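Local coordinates for protein CT398 (Chlamydia trachomatis, PDB 4ILO) that is of unknown function but, with its long coiled-coil hairpin and zinc ribbon domain, possibly binds DNA or RNA, at residues Asn140-Ser143 against Ala144-Glu148. Numbering follows the deposited sequence.
Sequences NSSS and AIEEE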
loop_
_atom_site.group_PDB
_atom_site.type_symbol
_atom_site.label_atom_id
_atom_site.label_comp_id
_atom_site.label_asym_id
_atom_site.label_seq_id
_atom_site.Cartn_x
_atom_site.Cartn_y
_atom_site.Cartn_z
ATOM N N ASN A 140 -0.628 -2.268 17.121
ATOM C CA ASN A 140 -0.255 -3.362 18.009
ATOM C C ASN A 140 -0.421 -4.716 17.319
ATOM O O ASN A 140 0.474 -5.554 17.376
ATOM C CB ASN A 140 -1.055 -3.282 19.313
ATOM C CG ASN A 140 -0.638 -4.352 20.322
ATOM O OD1 ASN A 140 0.197 -4.109 21.212
ATOM N ND2 ASN A 140 -1.217 -5.548 20.187
ATOM N N SER A 141 -1.568 -4.959 16.669
ATOM C CA SER A 141 -1.810 -6.262 16.069
ATOM C C SER A 141 -0.865 -6.544 14.921
ATOM O O SER A 141 -0.771 -7.694 14.481
ATOM C CB SER A 141 -3.232 -6.355 15.520
ATOM O OG SER A 141 -4.131 -6.675 16.560
ATOM N N SER A 142 -0.171 -5.530 14.421
ATOM C CA SER A 142 0.548 -5.681 13.177
ATOM C C SER A 142 2.052 -5.583 13.323
ATOM O O SER A 142 2.763 -5.967 12.397
ATOM C CB SER A 142 0.078 -4.615 12.171
ATOM O OG SER A 142 0.702 -3.368 12.425
ATOM N N SER A 143 2.569 -5.065 14.436
ATOM C CA SER A 143 4.001 -4.801 14.453
ATOM C C SER A 143 4.803 -6.098 14.380
ATOM O O SER A 143 5.862 -6.151 13.732
ATOM C CB SER A 143 4.370 -3.983 15.692
ATOM O OG SER A 143 4.150 -4.747 16.845
ATOM N N ALA A 144 4.328 -7.158 15.040
ATOM C CA ALA A 144 5.059 -8.423 14.991
ATOM C C ALA A 144 5.027 -9.010 13.594
ATOM O O ALA A 144 5.977 -9.678 13.157
ATOM C CB ALA A 144 4.448 -9.419 15.981
ATOM N N ILE A 145 3.936 -8.775 12.881
ATOM C CA ILE A 145 3.814 -9.305 11.534
ATOM C C ILE A 145 4.749 -8.553 10.604
ATOM O O ILE A 145 5.473 -9.160 9.807
ATOM C CB ILE A 145 2.331 -9.243 11.115
ATOM C CG1 ILE A 145 1.578 -10.284 11.949
ATOM C CG2 ILE A 145 2.152 -9.513 9.626
ATOM C CD1 ILE A 145 0.131 -10.035 12.134
ATOM N N GLU A 146 4.808 -7.224 10.747
ATOM C CA GLU A 146 5.653 -6.438 9.861
ATOM C C GLU A 146 7.104 -6.789 10.052
ATOM O O GLU A 146 7.865 -6.843 9.078
ATOM C CB GLU A 146 5.494 -4.954 10.128
ATOM C CG GLU A 146 4.133 -4.390 9.800
ATOM C CD GLU A 146 3.973 -2.978 10.362
ATOM O OE1 GLU A 146 2.929 -2.705 10.991
ATOM O OE2 GLU A 146 4.913 -2.160 10.194
ATOM N N GLU A 147 7.534 -6.969 11.297
ATOM C CA GLU A 147 8.939 -7.267 11.486
ATOM C C GLU A 147 9.263 -8.657 10.954
ATOM O O GLU A 147 10.348 -8.878 10.390
ATOM C CB GLU A 147 9.354 -7.085 12.945
ATOM C CG GLU A 147 10.430 -5.979 13.134
ATOM C CD GLU A 147 11.699 -6.179 12.275
ATOM O OE1 GLU A 147 12.386 -7.232 12.408
ATOM O OE2 GLU A 147 12.016 -5.266 11.467
ATOM N N GLU A 148 8.328 -9.598 11.085
ATOM C CA GLU A 148 8.584 -10.921 10.535
ATOM C C GLU A 148 8.637 -10.878 9.010
ATOM O O GLU A 148 9.410 -11.616 8.384
ATOM C CB GLU A 148 7.529 -11.910 11.023
ATOM C CG GLU A 148 7.646 -13.260 10.323
ATOM C CD GLU A 148 6.576 -14.236 10.753
ATOM O OE1 GLU A 148 6.038 -14.059 11.881
ATOM O OE2 GLU A 148 6.285 -15.172 9.961
HETATM O O HOH W 1 2.297 -7.689 17.407
#
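S142 and E146 sit one turn apart on helix 90-171 and meet through their side chains. S142 OG bonds OE1 of E146 at 2.7 Å, nearly in line with its C-O bond. Its chi1 of 80° also lets OG bond E139 O, so its one proton must be shared or alternate. The first torsion of E146 (chi1 -66°) sets CG 3.3 Å from S142 O; the extended chain beyond carries OE1 to S142 OG. The backbone bond from E146 N to S142 O, 2.9 Å, ties the same two residues. This is the tight, buried side. It packs on L35 and I38 of helix 2-86. K42 bridges E146 OE1 and R150 bridges OE2; together they probably offset the charge.

The other side is looser and faces solvent. Here a water replaces the direct helical bond: it donates to N140 O at 2.8 Å and accepts from A144 N at 3.2 Å. The direct bond is also absent from S141 O to I145 N; I145 CD1 lies 3.4 Å from that carbonyl oxygen. Regular bonding resumes at E146 N and continues from E147 N to S143 O, 3.1 Å. E147 OE2 forms salt bridges with R150 and R154. A helical turn with a water inserted between carbonyl and amide, and an i to i+4 serine-glutamate bond on its inner face, here forms part of an antiparallel coiled-coil hairpin.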